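PDB 5NH2: protein adenylyltransferase from Bartonella henselae str. Houston-1, which transfers AMP from ATP to tyrosine and threonine residues of host target proteins through its Fic domain, and is held here with its antitoxin homologue BiaA. Local coordinates for residues 37-40 and 41-45; 60-63 and 64-68; 163-166 and 167-170. One frame throughout, in Å; residues are numbered along the deposited sequence.

Contact 1: residues 37-40 and 41-45; sequences HDTA and KAMIN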
ATOM      1  N   HIS A  37      -3.030   8.426  13.429  1.00 33.89           N
ATOM      2  CA  HIS A  37      -1.821   8.762  14.171  1.00 34.25           C
ATOM      3  C   HIS A  37      -1.275   7.541  14.893  1.00 39.61           C
ATOM      4  O   HIS A  37      -0.064   7.230  14.798  1.00 38.43           O
ATOM      5  CB  HIS A  37      -2.152   9.886  15.148  1.00 35.81           C
ATOM      6  CG  HIS A  37      -1.051  10.223  16.099  1.00 43.51           C
ATOM      7  ND1 HIS A  37      -0.270  11.347  15.952  1.00 42.56           N
ATOM      8  CD2 HIS A  37      -0.649   9.629  17.245  1.00 32.71           C
ATOM      9  CE1 HIS A  37       0.583  11.419  16.958  1.00 45.84           C
ATOM     10  NE2 HIS A  37       0.371  10.389  17.756  1.00 44.28           N
ATOM     11  N   ASP A  38      -2.180   6.795  15.562  1.00 36.01           N
ATOM     12  CA  ASP A  38      -1.769   5.596  16.286  1.00 31.36           C
ATOM     13  C   ASP A  38      -1.309   4.516  15.326  1.00 41.12           C
ATOM     14  O   ASP A  38      -0.346   3.802  15.619  1.00 41.53           O
ATOM     15  CB  ASP A  38      -2.919   5.085  17.164  1.00 32.60           C
ATOM     16  CG  ASP A  38      -3.145   5.964  18.419  1.00 45.97           C
ATOM     17  OD1 ASP A  38      -2.217   6.728  18.780  1.00 46.55           O
ATOM     18  OD2 ASP A  38      -4.248   5.898  19.042  1.00 45.67           O
ATOM     19  N   THR A  39      -1.999   4.370  14.171  1.00 44.85           N
ATOM     20  CA  THR A  39      -1.596   3.362  13.185  1.00 34.92           C
ATOM     21  C   THR A  39      -0.236   3.688  12.587  1.00 36.49           C
ATOM     22  O   THR A  39       0.545   2.776  12.287  1.00 34.67           O
ATOM     23  CB  THR A  39      -2.635   3.255  12.081  1.00 34.21           C
ATOM     24  OG1 THR A  39      -3.877   2.897  12.670  1.00 45.20           O
ATOM     25  CG2 THR A  39      -2.253   2.199  11.077  1.00 27.28           C
ATOM     26  N   ALA A  40       0.086   4.979  12.434  1.00 28.64           N
ATOM     27  CA  ALA A  40       1.463   5.330  12.069  1.00 31.36           C
ATOM     28  C   ALA A  40       2.452   4.839  13.126  1.00 30.06           C
ATOM     29  O   ALA A  40       3.487   4.213  12.810  1.00 38.63           O
ATOM     30  CB  ALA A  40       1.595   6.841  11.881  1.00 29.35           C
ATOM     31  N   LYS A  41       2.141   5.086  14.392  1.00 31.68           N
ATOM     32  CA  LYS A  41       3.055   4.624  15.431  1.00 34.11           C
ATOM     33  C   LYS A  41       3.247   3.112  15.342  1.00 39.54           C
ATOM     34  O   LYS A  41       4.393   2.630  15.357  1.00 38.54           O
ATOM     35  CB  LYS A  41       2.551   5.036  16.826  1.00 29.32           C
ATOM     36  CG  LYS A  41       3.492   4.561  17.949  1.00 35.28           C
ATOM     37  CD  LYS A  41       2.807   4.521  19.311  1.00 42.01           C
ATOM     38  CE  LYS A  41       3.691   3.898  20.388  1.00 49.55           C
ATOM     39  NZ  LYS A  41       3.021   3.803  21.703  1.00 50.22           N
ATOM     40  N   ALA A  42       2.131   2.356  15.179  1.00 34.53           N
ATOM     41  CA  ALA A  42       2.196   0.891  15.122  1.00 35.72           C
ATOM     42  C   ALA A  42       2.990   0.400  13.915  1.00 34.76           C
ATOM     43  O   ALA A  42       3.738  -0.566  14.028  1.00 37.76           O
ATOM     44  CB  ALA A  42       0.789   0.246  15.127  1.00 24.15           C
ATOM     45  N   MET A  43       2.835   1.012  12.738  1.00 35.59           N
ATOM     46  CA  MET A  43       3.658   0.525  11.621  1.00 38.36           C
ATOM     47  C   MET A  43       5.150   0.727  11.886  1.00 37.96           C
ATOM     48  O   MET A  43       5.980  -0.144  11.574  1.00 33.77           O
ATOM     49  CB  MET A  43       3.268   1.214  10.319  1.00 35.72           C
ATOM     50  CG  MET A  43       1.864   0.971   9.986  1.00 35.61           C
ATOM     51  SD  MET A  43       1.424   1.873   8.524  1.00 41.97           S
ATOM     52  CE  MET A  43       2.502   1.068   7.314  1.00 51.24           C
ATOM     53  N   ILE A  44       5.525   1.880  12.447  1.00 44.26           N
ATOM     54  CA  ILE A  44       6.958   2.042  12.667  1.00 44.86           C
ATOM     55  C   ILE A  44       7.465   0.960  13.607  1.00 42.70           C
ATOM     56  O   ILE A  44       8.494   0.331  13.343  1.00 40.27           O
ATOM     57  CB  ILE A  44       7.308   3.455  13.152  1.00 42.61           C
ATOM     58  CG1 ILE A  44       7.626   4.323  11.945  1.00 48.84           C
ATOM     59  CG2 ILE A  44       8.631   3.428  13.920  1.00 42.22           C
ATOM     60  CD1 ILE A  44       6.494   4.923  11.304  1.00 55.47           C
ATOM     61  N   ASN A  45       6.690   0.637  14.653  1.00 38.12           N
ATOM     62  CA  ASN A  45       7.187  -0.357  15.595  1.00 33.57           C
ATOM     63  C   ASN A  45       7.136  -1.767  14.991  1.00 35.29           C
ATOM     64  O   ASN A  45       8.068  -2.550  15.151  1.00 37.08           O
ATOM     65  CB  ASN A  45       6.397  -0.234  16.902  1.00 30.68           C
ATOM     66  CG  ASN A  45       6.915   0.906  17.789  1.00 48.30           C
ATOM     67  OD1 ASN A  45       7.875   0.744  18.598  1.00 34.09           O
ATOM     68  ND2 ASN A  45       6.294   2.069  17.641  1.00 31.76           N
TER

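Contact 2: residues 60-63 and 64-68; sequences LCHI and HQQLF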
ATOM      1  N   LEU A  60      -1.523 -12.648   9.024  1.00 34.37           N
ATOM      2  CA  LEU A  60      -2.381 -11.541   8.571  1.00 37.30           C
ATOM      3  C   LEU A  60      -3.147 -10.898   9.732  1.00 40.51           C
ATOM      4  O   LEU A  60      -3.189  -9.653   9.861  1.00 29.53           O
ATOM      5  CB  LEU A  60      -3.356 -12.038   7.503  1.00 25.77           C
ATOM      6  CG  LEU A  60      -4.181 -10.973   6.833  1.00 26.93           C
ATOM      7  CD1 LEU A  60      -3.315 -10.209   5.855  1.00 24.43           C
ATOM      8  CD2 LEU A  60      -5.473 -11.555   6.164  1.00 30.07           C
ATOM      9  N   CYS A  61      -3.749 -11.742  10.606  1.00 31.68           N
ATOM     10  CA  CYS A  61      -4.525 -11.198  11.720  1.00 30.39           C
ATOM     11  C   CYS A  61      -3.632 -10.555  12.782  1.00 35.38           C
ATOM     12  O   CYS A  61      -4.046  -9.576  13.419  1.00 30.35           O
ATOM     13  CB  CYS A  61      -5.404 -12.283  12.345  1.00 24.75           C
ATOM     14  SG  CYS A  61      -6.796 -12.775  11.268  1.00 32.33           S
ATOM     15  N   HIS A  62      -2.420 -11.087  12.986  1.00 31.93           N
ATOM     16  CA  HIS A  62      -1.438 -10.458  13.875  1.00 30.11           C
ATOM     17  C   HIS A  62      -1.051  -9.052  13.378  1.00 31.30           C
ATOM     18  O   HIS A  62      -1.041  -8.086  14.148  1.00 26.55           O
ATOM     19  CB  HIS A  62      -0.197 -11.368  13.989  1.00 30.67           C
ATOM     20  CG  HIS A  62       0.984 -10.731  14.672  1.00 29.98           C
ATOM     21  ND1 HIS A  62       1.113 -10.673  16.047  1.00 36.63           N
ATOM     22  CD2 HIS A  62       2.101 -10.147  14.169  1.00 30.99           C
ATOM     23  CE1 HIS A  62       2.245 -10.060  16.362  1.00 36.86           C
ATOM     24  NE2 HIS A  62       2.858  -9.723  15.240  1.00 35.26           N
ATOM     25  N   ILE A  63      -0.779  -8.908  12.083  1.00 34.46           N
ATOM     26  CA  ILE A  63      -0.538  -7.574  11.516  1.00 37.89           C
ATOM     27  C   ILE A  63      -1.714  -6.607  11.790  1.00 29.80           C
ATOM     28  O   ILE A  63      -1.513  -5.477  12.268  1.00 30.14           O
ATOM     29  CB  ILE A  63      -0.256  -7.694  10.013  1.00 37.33           C
ATOM     30  CG1 ILE A  63       1.102  -8.322   9.785  1.00 39.05           C
ATOM     31  CG2 ILE A  63      -0.320  -6.354   9.375  1.00 38.79           C
ATOM     32  CD1 ILE A  63       1.303  -8.574   8.325  1.00 41.98           C
ATOM     33  N   HIS A  64      -2.952  -7.031  11.456  1.00 30.32           N
ATOM     34  CA  HIS A  64      -4.117  -6.165  11.687  1.00 32.77           C
ATOM     35  C   HIS A  64      -4.238  -5.822  13.175  1.00 33.43           C
ATOM     36  O   HIS A  64      -4.499  -4.665  13.553  1.00 34.86           O
ATOM     37  CB  HIS A  64      -5.389  -6.852  11.152  1.00 26.22           C
ATOM     38  CG  HIS A  64      -6.625  -5.997  11.188  1.00 29.69           C
ATOM     39  ND1 HIS A  64      -7.417  -5.876  12.312  1.00 25.83           N
ATOM     40  CD2 HIS A  64      -7.220  -5.237  10.227  1.00 33.15           C
ATOM     41  CE1 HIS A  64      -8.419  -5.052  12.055  1.00 27.42           C
ATOM     42  NE2 HIS A  64      -8.334  -4.665  10.790  1.00 32.18           N
ATOM     43  N   GLN A  65      -3.952  -6.806  14.032  1.00 33.66           N
ATOM     44  CA  GLN A  65      -4.020  -6.600  15.466  1.00 32.60           C
ATOM     45  C   GLN A  65      -2.973  -5.593  15.935  1.00 36.40           C
ATOM     46  O   GLN A  65      -3.241  -4.794  16.835  1.00 35.62           O
ATOM     47  CB  GLN A  65      -3.836  -7.917  16.186  1.00 33.80           C
ATOM     48  CG  GLN A  65      -4.201  -7.830  17.668  1.00 39.76           C
ATOM     49  CD  GLN A  65      -3.228  -8.586  18.546  1.00 54.81           C
ATOM     50  OE1 GLN A  65      -2.030  -8.270  18.588  1.00 61.93           O
ATOM     51  NE2 GLN A  65      -3.728  -9.592  19.255  1.00 58.62           N
ATOM     52  N   GLN A  66      -1.775  -5.611  15.354  1.00 31.19           N
ATOM     53  CA  GLN A  66      -0.780  -4.651  15.828  1.00 38.76           C
ATOM     54  C   GLN A  66      -1.116  -3.256  15.307  1.00 38.83           C
ATOM     55  O   GLN A  66      -0.976  -2.271  16.040  1.00 35.83           O
ATOM     56  CB  GLN A  66       0.647  -5.085  15.440  1.00 32.62           C
ATOM     57  CG  GLN A  66       1.079  -6.379  16.192  1.00 43.99           C
ATOM     58  CD  GLN A  66       1.187  -6.196  17.699  1.00 55.99           C
ATOM     59  OE1 GLN A  66       0.469  -6.828  18.470  1.00 60.88           O
ATOM     60  NE2 GLN A  66       2.086  -5.321  18.121  1.00 59.00           N
ATOM     61  N   LEU A  67      -1.647  -3.161  14.082  1.00 25.74           N
ATOM     62  CA  LEU A  67      -1.929  -1.824  13.536  1.00 38.57           C
ATOM     63  C   LEU A  67      -3.024  -1.120  14.330  1.00 34.76           C
ATOM     64  O   LEU A  67      -2.943   0.091  14.556  1.00 35.72           O
ATOM     65  CB  LEU A  67      -2.302  -1.870  12.028  1.00 27.00           C
ATOM     66  CG  LEU A  67      -1.260  -2.419  11.029  1.00 30.61           C
ATOM     67  CD1 LEU A  67      -1.757  -2.429   9.581  1.00 23.34           C
ATOM     68  CD2 LEU A  67       0.128  -1.738  11.136  1.00 31.58           C
ATOM     69  N   PHE A  68      -4.096  -1.841  14.670  1.00 36.08           N
ATOM     70  CA  PHE A  68      -5.322  -1.225  15.167  1.00 33.29           C
ATOM     71  C   PHE A  68      -5.656  -1.492  16.638  1.00 42.17           C
ATOM     72  O   PHE A  68      -6.739  -1.083  17.084  1.00 42.30           O
ATOM     73  CB  PHE A  68      -6.479  -1.633  14.248  1.00 24.49           C
ATOM     74  CG  PHE A  68      -6.268  -1.178  12.835  1.00 27.63           C
ATOM     75  CD1 PHE A  68      -6.383   0.172  12.506  1.00 32.05           C
ATOM     76  CD2 PHE A  68      -5.905  -2.092  11.835  1.00 23.04           C
ATOM     77  CE1 PHE A  68      -6.136   0.617  11.189  1.00 35.39           C
ATOM     78  CE2 PHE A  68      -5.665  -1.678  10.503  1.00 22.75           C
ATOM     79  CZ  PHE A  68      -5.780  -0.310  10.176  1.00 33.52           C
TER

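Contact 3: residues 163-166 and 167-170; sequences LFFE and NLAK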
ATOM      1  N   LEU A 163       1.156  -4.542   3.920  1.00 35.76           N
ATOM      2  CA  LEU A 163       2.247  -4.940   4.806  1.00 29.62           C
ATOM      3  C   LEU A 163       2.518  -6.451   4.722  1.00 29.95           C
ATOM      4  O   LEU A 163       3.677  -6.889   4.785  1.00 31.03           O
ATOM      5  CB  LEU A 163       1.943  -4.522   6.243  1.00 32.92           C
ATOM      6  CG  LEU A 163       3.096  -3.788   6.945  1.00 42.93           C
ATOM      7  CD1 LEU A 163       2.665  -3.338   8.332  1.00 32.84           C
ATOM      8  CD2 LEU A 163       4.403  -4.616   7.003  1.00 41.17           C
ATOM      9  N   PHE A 164       1.463  -7.256   4.588  1.00 31.69           N
ATOM     10  CA  PHE A 164       1.652  -8.703   4.466  1.00 37.25           C
ATOM     11  C   PHE A 164       2.477  -9.023   3.229  1.00 35.79           C
ATOM     12  O   PHE A 164       3.412  -9.838   3.283  1.00 36.66           O
ATOM     13  CB  PHE A 164       0.282  -9.406   4.442  1.00 34.05           C
ATOM     14  CG  PHE A 164       0.315 -10.946   4.343  1.00 35.68           C
ATOM     15  CD1 PHE A 164       0.415 -11.585   3.106  1.00 30.52           C
ATOM     16  CD2 PHE A 164       0.138 -11.742   5.475  1.00 33.44           C
ATOM     17  CE1 PHE A 164       0.398 -13.001   3.008  1.00 37.89           C
ATOM     18  CE2 PHE A 164       0.101 -13.146   5.366  1.00 37.29           C
ATOM     19  CZ  PHE A 164       0.225 -13.771   4.140  1.00 26.40           C
ATOM     20  N   PHE A 165       2.205  -8.339   2.120  1.00 35.29           N
ATOM     21  CA  PHE A 165       2.919  -8.725   0.904  1.00 37.06           C
ATOM     22  C   PHE A 165       4.317  -8.124   0.835  1.00 37.79           C
ATOM     23  O   PHE A 165       5.198  -8.737   0.220  1.00 44.26           O
ATOM     24  CB  PHE A 165       2.047  -8.422  -0.330  1.00 31.96           C
ATOM     25  CG  PHE A 165       1.066  -9.534  -0.622  1.00 28.64           C
ATOM     26  CD1 PHE A 165      -0.170  -9.568  -0.005  1.00 22.82           C
ATOM     27  CD2 PHE A 165       1.422 -10.581  -1.468  1.00 31.20           C
ATOM     28  CE1 PHE A 165      -1.084 -10.633  -0.231  1.00 28.10           C
ATOM     29  CE2 PHE A 165       0.538 -11.646  -1.731  1.00 27.74           C
ATOM     30  CZ  PHE A 165      -0.734 -11.677  -1.100  1.00 28.86           C
ATOM     31  N   GLU A 166       4.560  -6.998   1.528  1.00 39.72           N
ATOM     32  CA  GLU A 166       5.919  -6.454   1.642  1.00 39.33           C
ATOM     33  C   GLU A 166       6.804  -7.396   2.442  1.00 34.14           C
ATOM     34  O   GLU A 166       7.939  -7.699   2.045  1.00 36.99           O
ATOM     35  CB  GLU A 166       5.909  -5.061   2.304  1.00 44.10           C
ATOM     36  CG  GLU A 166       5.275  -3.914   1.502  1.00 48.94           C
ATOM     37  CD  GLU A 166       4.925  -2.679   2.369  1.00 55.48           C
ATOM     38  OE1 GLU A 166       5.302  -2.619   3.561  1.00 61.11           O
ATOM     39  OE2 GLU A 166       4.264  -1.751   1.860  1.00 60.50           O
ATOM     40  N   ASN A 167       6.293  -7.865   3.574  1.00 34.24           N
ATOM     41  CA  ASN A 167       7.051  -8.768   4.425  1.00 30.42           C
ATOM     42  C   ASN A 167       7.205 -10.147   3.784  1.00 30.62           C
ATOM     43  O   ASN A 167       8.281 -10.762   3.859  1.00 32.76           O
ATOM     44  CB  ASN A 167       6.351  -8.853   5.776  1.00 35.00           C
ATOM     45  CG  ASN A 167       6.694  -7.690   6.664  1.00 34.94           C
ATOM     46  OD1 ASN A 167       7.569  -6.903   6.339  1.00 39.47           O
ATOM     47  ND2 ASN A 167       6.036  -7.600   7.814  1.00 28.24           N
ATOM     48  N   LEU A 168       6.153 -10.643   3.137  1.00 32.02           N
ATOM     49  CA  LEU A 168       6.262 -11.879   2.365  1.00 30.98           C
ATOM     50  C   LEU A 168       7.367 -11.783   1.311  1.00 35.19           C
ATOM     51  O   LEU A 168       8.199 -12.695   1.181  1.00 34.09           O
ATOM     52  CB  LEU A 168       4.928 -12.204   1.697  1.00 32.10           C
ATOM     53  CG  LEU A 168       4.934 -13.466   0.816  1.00 35.09           C
ATOM     54  CD1 LEU A 168       5.040 -14.762   1.664  1.00 33.24           C
ATOM     55  CD2 LEU A 168       3.697 -13.495  -0.067  1.00 29.53           C
ATOM     56  N   ALA A 169       7.385 -10.697   0.529  1.00 35.42           N
ATOM     57  CA  ALA A 169       8.473 -10.559  -0.450  1.00 35.78           C
ATOM     58  C   ALA A 169       9.830 -10.484   0.228  1.00 41.37           C
ATOM     59  O   ALA A 169      10.821 -11.030  -0.276  1.00 37.93           O
ATOM     60  CB  ALA A 169       8.277  -9.310  -1.309  1.00 27.45           C
ATOM     61  N   LYS A 170       9.917  -9.750   1.345  1.00 43.88           N
ATOM     62  CA  LYS A 170      11.206  -9.617   2.010  1.00 41.30           C
ATOM     63  C   LYS A 170      11.712 -10.971   2.470  1.00 40.80           C
ATOM     64  O   LYS A 170      12.908 -11.262   2.357  1.00 34.78           O
ATOM     65  CB  LYS A 170      11.109  -8.652   3.193  1.00 47.23           C
ATOM     66  CG  LYS A 170      12.426  -8.062   3.633  1.00 54.85           C
ATOM     67  CD  LYS A 170      12.193  -7.011   4.738  1.00 71.31           C
ATOM     68  CE  LYS A 170      11.004  -6.061   4.426  1.00 75.85           C
ATOM     69  NZ  LYS A 170      10.646  -5.096   5.528  1.00 76.60           N
TER

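Contact 1: residues 37-40 and 41-45
The imidazole of H37, whose backbone carbonyl receives the N-H of K41 one helical turn on, has D38 OD1 in the ring plane at its edge, while D38 OD2 is hydrogen-bonded to Y23 OH. One turn further on, the amide of N45 folds back and sends ND2 to K41 O at 3.0 Å, with the acceptor lying in the amide plane but the donor 48° above the carbonyl plane. K41 O also accepts the backbone N-H of N45, so two bonds from one residue grip it. M43 CG comes within 3.2 Å of T39 O, the oxygen that binds M43 N; a chi1 of -60° sets CG beside the backbone N, facing that carbonyl. K41 extends straight out of the helix, and its NZ reaches a salt bridge with D65 of the BiaA chain. Both ring nitrogens of H37 are hydrogen-bonded, to T43 OG1 and M64 O of the BiaA chain, and N45 ND2 meets N61 OD1 there. T39 and M43 instead pack on helix 57-68, the T39 side chain close to that of the ATP-binding R159. H37 and K41 thus reach BiaA and N45 ND2 is shared, consistent with this flank being the surface that BiaA recognises.

Contact 2: residues 60-63 and 64-68
I63 and L67 form the close-packed side of this helical turn. Their side chains run side by side in the same direction, and I63 CG2 meets L67 CD1 at 4.2 Å. L67 CG is set beside its backbone N (chi1 -61°), which brings it within 3.3 Å of I63 O, the carbonyl that also accepts L67 N. H64 shares this buried side: CD2 of F68 stands over the centre of its imidazole, 3.6 Å above the plane, while CB of L67 rests on a face of the F68 ring, offset toward the rim. The H64 ring also stacks with F153, and both of its nitrogens are engaged, ND1 with G76 N and NE2 with E155 O, which fixes its rotation.

H62 and Q66 make up the looser, partly exposed side. The chain of Q66 passes over one face of the H62 ring in a CH-pi contact, CG lying 4.1 Å from the ring centroid and 21° off its normal. H62 NE2 goes beyond the turn to E49 OE1.

Beneath both sides runs the regular i to i+4 bonding of an alpha helix, from H64 N to L60 O through to L67 N to I63 O. L60, I63 and H64 all lean on T160 of helix 157-171, and E155 belongs to the experimentally defined ATP site, so the buried face of helix 57-68 backs the Fic motif HPFREGNGRTQR, a loop running into the start of helix 157-171 in the mainly helical Fic core.

Contact 3: residues 163-166 and 167-170
L163 and N167 lie alongside one another and point the same way, one turn apart on the helix. The branch that touches is CD2 of L163, which meets the amide of N167 at ND2 (3.5 Å) and at CG (3.8 Å). N167 CG is turned to the side of its own backbone N, chi1 -81°, which also lays the amide carbon 3.6 Å from L163 O, the oxygen that accepts N167 N. ND2 finds its polar partner on another helix, in the hydroxyl of Y59, so the amide nitrogen is satisfied while its flank packs against leucine.

F165 and L168, three residues apart, make the second pair, again side by side and in the same direction. L168 CD2 is almost equally far from CD2 and CE2 of the F165 ring, 4.0 Å from each, and comes at the ring obliquely. Over one face of F165, toward the rim, stands CE1 of its neighbour F164. F165 also meets F144 edge-to-face, and L143 and L147 of helix 133-150 add aliphatic contacts.

These pairs sit on helix 157-171, whose first turns form the end of the Fic motif, including R159 and R162, the first an ATP-binding residue by experiment and the second by similarity. The side chain of E166 approaches that of R162.

F164 is directed instead toward helix 57-68, and L163 packs on the same helix. Toward solvent the turn is looser: E166 OE1 and K170 NZ have opposite charges but stay 6.2 Å apart, and K170 is tied to E166 through the backbone, N to O at 2.9 Å.

In the fold
From the N terminus, contact 1 comes first, in the C-terminal half of helix 28-46; contact 2 follows in helix 57-68 and contact 3 much later, in helix 157-171. Each joins adjacent turns of one helix, so none closes a long loop, and in sequence they stand in series without nesting or crossing. In space contact 2 is the middle layer. L67 meets M43 of contact 1 and L163 of contact 3, and further touches run from T39 to F68 and from L60 to F164. Contacts 1 and 3, with centres about 17 Å apart, do not touch. Together they bind the BiaA-facing helix to the helix that carries the end of the Fic motif.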